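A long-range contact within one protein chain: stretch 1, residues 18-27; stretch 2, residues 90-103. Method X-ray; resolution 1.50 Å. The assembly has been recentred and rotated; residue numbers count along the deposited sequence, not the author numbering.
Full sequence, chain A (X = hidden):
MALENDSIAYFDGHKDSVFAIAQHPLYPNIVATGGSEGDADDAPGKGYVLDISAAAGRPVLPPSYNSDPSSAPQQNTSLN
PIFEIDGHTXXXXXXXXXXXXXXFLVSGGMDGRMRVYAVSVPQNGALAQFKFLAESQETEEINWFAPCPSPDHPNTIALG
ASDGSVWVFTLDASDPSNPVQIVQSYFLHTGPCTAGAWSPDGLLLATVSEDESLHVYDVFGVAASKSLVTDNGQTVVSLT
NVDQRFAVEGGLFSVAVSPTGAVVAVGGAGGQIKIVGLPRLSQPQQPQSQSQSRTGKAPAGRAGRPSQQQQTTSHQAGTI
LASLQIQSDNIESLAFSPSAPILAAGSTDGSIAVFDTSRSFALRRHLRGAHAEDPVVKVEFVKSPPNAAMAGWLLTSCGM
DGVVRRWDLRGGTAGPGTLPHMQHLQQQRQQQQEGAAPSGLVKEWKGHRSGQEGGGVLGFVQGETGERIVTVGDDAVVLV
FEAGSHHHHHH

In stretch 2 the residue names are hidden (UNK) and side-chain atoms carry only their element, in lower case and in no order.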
# COMPACT_ATOMS: atom_id res chain seq x y z
N VAL A 18 -3.08 15.13 -2.69
CA VAL A 18 -1.85 14.42 -2.34
C VAL A 18 -2.17 12.92 -2.39
O VAL A 18 -2.82 12.39 -1.49
CB VAL A 18 -1.31 14.83 -0.96
CG1 VAL A 18 0.16 14.47 -0.86
CG2 VAL A 18 -1.47 16.35 -0.74
N PHE A 19 -1.72 12.27 -3.46
CA PHE A 19 -2.11 10.89 -3.76
C PHE A 19 -1.22 9.84 -3.12
O PHE A 19 -1.67 8.71 -2.91
CB PHE A 19 -2.10 10.63 -5.27
CG PHE A 19 -3.17 11.36 -6.03
CD1 PHE A 19 -4.50 11.16 -5.75
CD2 PHE A 19 -2.83 12.21 -7.07
CE1 PHE A 19 -5.49 11.82 -6.47
CE2 PHE A 19 -3.80 12.87 -7.79
CZ PHE A 19 -5.13 12.68 -7.49
N ALA A 20 0.03 10.20 -2.85
CA ALA A 20 1.03 9.20 -2.50
C ALA A 20 1.90 9.61 -1.34
O ALA A 20 2.15 10.82 -1.12
CB ALA A 20 1.91 8.92 -3.72
N ILE A 21 2.36 8.62 -0.58
CA ILE A 21 3.26 8.87 0.53
C ILE A 21 4.17 7.67 0.74
O ILE A 21 3.74 6.52 0.57
CB ILE A 21 2.47 9.20 1.82
CG1 ILE A 21 3.40 9.46 3.01
CG2 ILE A 21 1.43 8.11 2.14
CD1 ILE A 21 2.69 10.12 4.22
N ALA A 22 5.42 7.94 1.07
CA ALA A 22 6.38 6.89 1.38
C ALA A 22 7.20 7.30 2.59
O ALA A 22 7.39 8.49 2.85
CB ALA A 22 7.27 6.61 0.20
N GLN A 23 7.67 6.30 3.33
CA GLN A 23 8.39 6.51 4.57
C GLN A 23 9.72 5.78 4.49
O GLN A 23 9.77 4.66 3.98
CB GLN A 23 7.57 6.03 5.76
CG GLN A 23 8.18 6.29 7.12
CD GLN A 23 7.18 6.03 8.21
OE1 GLN A 23 6.42 5.07 8.14
NE2 GLN A 23 7.13 6.92 9.20
N HIS A 24 10.78 6.41 4.96
CA HIS A 24 12.09 5.76 4.95
C HIS A 24 12.08 4.56 5.90
O HIS A 24 11.58 4.66 7.02
CB HIS A 24 13.16 6.78 5.35
CG HIS A 24 14.57 6.34 5.07
ND1 HIS A 24 15.20 5.34 5.78
CD2 HIS A 24 15.46 6.77 4.15
CE1 HIS A 24 16.42 5.17 5.31
NE2 HIS A 24 16.61 6.03 4.33
N PRO A 25 12.62 3.41 5.46
CA PRO A 25 12.49 2.20 6.29
C PRO A 25 13.33 2.22 7.57
O PRO A 25 13.02 1.46 8.49
CB PRO A 25 12.95 1.08 5.36
CG PRO A 25 13.83 1.74 4.36
CD PRO A 25 13.20 3.10 4.14
N LEU A 26 14.37 3.05 7.61
CA LEU A 26 15.22 3.14 8.80
C LEU A 26 14.92 4.37 9.64
O LEU A 26 15.10 4.36 10.86
CB LEU A 26 16.69 3.16 8.40
CG LEU A 26 17.20 2.01 7.54
CD1 LEU A 26 18.70 2.17 7.30
CD2 LEU A 26 16.89 0.67 8.19
N TYR A 27 14.46 5.43 8.98
CA TYR A 27 14.27 6.72 9.64
C TYR A 27 12.84 7.20 9.43
O TYR A 27 12.54 7.85 8.42
CB TYR A 27 15.28 7.74 9.11
CG TYR A 27 16.69 7.19 9.09
CD1 TYR A 27 17.34 6.86 10.27
CD2 TYR A 27 17.37 6.99 7.89
CE1 TYR A 27 18.63 6.35 10.26
CE2 TYR A 27 18.65 6.48 7.87
CZ TYR A 27 19.28 6.16 9.06
OH TYR A 27 20.55 5.66 9.05
N UNK A 90 2.52 15.19 -14.93
CA UNK A 90 1.17 14.84 -14.51
C UNK A 90 1.32 14.38 -13.07
O UNK A 90 2.45 14.28 -12.58
o UNK A 90 -1.55 13.10 -16.26
c UNK A 90 -0.96 13.73 -15.37
c UNK A 90 0.56 13.76 -15.40
o UNK A 90 -1.56 14.32 -14.45
N UNK A 91 0.21 14.11 -12.39
CA UNK A 91 0.21 13.82 -10.95
C UNK A 91 1.18 12.74 -10.52
O UNK A 91 1.30 11.72 -11.18
o UNK A 91 -2.14 14.38 -10.90
c UNK A 91 -1.18 13.42 -10.50
N UNK A 92 1.87 12.96 -9.41
CA UNK A 92 2.60 11.85 -8.78
C UNK A 92 1.58 10.94 -8.11
O UNK A 92 0.76 11.39 -7.31
c UNK A 92 4.24 11.10 -7.04
c UNK A 92 5.83 13.65 -7.54
c UNK A 92 4.72 13.16 -8.45
c UNK A 92 3.63 12.32 -7.76
N UNK A 93 1.63 9.65 -8.44
CA UNK A 93 0.63 8.69 -8.01
C UNK A 93 1.20 7.60 -7.11
O UNK A 93 0.45 6.87 -6.45
n UNK A 93 -1.54 6.20 -9.49
c UNK A 93 -1.34 7.39 -8.94
o UNK A 93 -2.16 7.93 -8.21
c UNK A 93 -0.02 8.05 -9.25
N UNK A 94 2.53 7.50 -7.09
CA UNK A 94 3.22 6.46 -6.34
C UNK A 94 4.57 6.98 -5.87
O UNK A 94 5.23 7.72 -6.59
c UNK A 94 3.39 5.22 -7.21
N UNK A 95 4.94 6.59 -4.65
CA UNK A 95 6.24 6.88 -4.06
C UNK A 95 6.74 5.70 -3.28
O UNK A 95 5.95 5.03 -2.60
c UNK A 95 6.02 9.44 -3.74
c UNK A 95 5.51 10.40 -2.66
c UNK A 95 7.34 9.92 -4.32
c UNK A 95 6.18 8.07 -3.10
N UNK A 96 8.04 5.44 -3.34
CA UNK A 96 8.60 4.47 -2.42
C UNK A 96 10.07 4.75 -2.13
O UNK A 96 10.81 5.22 -2.99
c UNK A 96 9.32 2.80 -4.12
o UNK A 96 8.71 2.10 -1.91
c UNK A 96 8.42 3.04 -2.95
N UNK A 97 10.45 4.52 -0.88
CA UNK A 97 11.85 4.34 -0.52
C UNK A 97 12.16 2.88 -0.72
O UNK A 97 11.34 2.02 -0.39
c UNK A 97 13.22 8.38 1.17
c UNK A 97 13.24 7.00 0.95
c UNK A 97 12.10 6.24 1.16
c UNK A 97 12.13 4.75 0.93
c UNK A 97 12.07 8.99 1.62
c UNK A 97 10.95 6.87 1.62
c UNK A 97 10.93 8.24 1.84
N UNK A 98 13.34 2.56 -1.24
CA UNK A 98 13.65 1.15 -1.44
C UNK A 98 14.00 0.43 -0.15
O UNK A 98 14.39 1.04 0.85
c UNK A 98 14.36 1.37 -3.84
o UNK A 98 15.93 1.78 -2.04
c UNK A 98 14.81 0.97 -2.44
N UNK A 99 13.81 -0.89 -0.17
CA UNK A 99 14.26 -1.78 0.90
C UNK A 99 15.64 -2.31 0.52
O UNK A 99 15.95 -2.42 -0.67
c UNK A 99 11.97 -1.96 3.04
c UNK A 99 13.26 -2.92 1.09
c UNK A 99 10.93 -3.69 1.54
c UNK A 99 11.88 -2.51 1.60
N UNK A 100 16.48 -2.63 1.51
CA UNK A 100 16.20 -2.62 2.95
C UNK A 100 16.46 -1.31 3.68
O UNK A 100 16.01 -1.19 4.82
c UNK A 100 17.15 -3.70 3.48
c UNK A 100 17.75 -3.33 1.21
c UNK A 100 18.33 -3.59 2.58
N UNK A 101 17.19 -0.38 3.08
CA UNK A 101 17.73 0.74 3.85
C UNK A 101 17.46 2.11 3.23
O UNK A 101 18.06 3.11 3.64
n UNK A 101 22.19 1.81 5.65
c UNK A 101 21.95 1.01 6.68
c UNK A 101 21.12 -0.76 5.17
n UNK A 101 21.45 -0.21 6.48
c UNK A 101 19.25 0.56 4.05
c UNK A 101 19.62 -0.70 4.85
n UNK A 101 22.21 1.43 7.91
N UNK A 102 16.56 2.17 2.25
CA UNK A 102 16.17 3.45 1.69
C UNK A 102 17.25 4.13 0.87
O UNK A 102 17.37 5.35 0.89
N UNK A 103 18.03 3.34 0.14
CA UNK A 103 19.11 3.87 -0.69
C UNK A 103 18.58 4.76 -1.81
O UNK A 103 19.28 5.62 -2.33
o UNK A 103 20.99 0.81 -0.45
c UNK A 103 20.80 2.03 -0.30
o UNK A 103 21.29 2.68 0.64
c UNK A 103 19.94 2.74 -1.31
O HOH W 1 4.70 3.99 0.46
O HOH W 2 8.65 3.26 1.03
O HOH W 3 19.05 6.47 2.97

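Position 90 carries two carbons, the second bearing two oxygens, and stays out of reach of stretch 1: a carboxylate, Asp90. Its OD1 accepts from the backbone N of position 91 at 2.7 Å. Position 91 has one carbon and one oxygen, and its CB meets the ring edge of Phe19 at CE2, 3.8 Å away; this is Ser91. At 92, four carbons fork at the first, one arm two carbons long, so Ile92; its CA-to-CB bond points sideways to stretch 1, while its backbone O lies 3.6 Å from Phe19 CB and is buried without a partner.

Position 93 shows two carbons, the second holding an oxygen and a nitrogen: Asn93, with OD1 4.0 Å from Phe19 CB and ND2 hydrogen-bonded elsewhere in the structure. A single carbon pointing away at 94 gives Ala94, whose backbone N sits 3.7 Å from Ala20 CB. At 95, four carbons fork at the second and turn toward stretch 1: Leu95, whose CD1 lies 4.0 Å from Ala20 CB and whose CB lies 3.8 Å from Ala22 CB. Position 96 has one carbon bearing an oxygen and a carbon, aimed away: Thr96.

Position 97 presents one carbon and a six-carbon ring. His24 CB stands 4.2 Å from the ring centroid, almost on its normal, a CH-pi contact; this is Phe97. Position 98 repeats the carbon-with-oxygen-and-carbon pattern, again pointing away: Thr98. At 99, four carbons forked at the second make Leu99, its CD2 3.9 Å from Pro25 CB. At 100, three carbons close a ring onto the backbone N: Pro100, preceded by a cis peptide.

Position 101 runs three carbons, a nitrogen, then a carbon with two more nitrogens: Arg101. Leu26 CD1 covers one face of the guanidinium, 3.5 Å from CZ. Position 102 has no side chain, and its phi is positive; an ideal CB would fall 2.4 Å from His24 NE2, a clash. It is Gly102, whose CA instead packs over the His24 ring. Position 103, two carbons ending in two oxygens, is Asp103, without contact here.

The two strands run nearly parallel, 7° apart, yet no direct hydrogen bond joins the stretches. Small alanines let backbone and side chains approach, while Leu95 and Phe97 supply the bulk. Water supplies polar links: water 1 donates to Ile21 O at 2.7 Å and weakly to Leu95 O, and water 3 lies 2.8 Å from His24 NE2 and donates to Gly102 O at 2.9 Å. His24 ND1, accepting from Leu26 N at 3.0 Å, ties the ring to its own turn.

Stretch 2 (90-103) DSINALTFTLPRGD
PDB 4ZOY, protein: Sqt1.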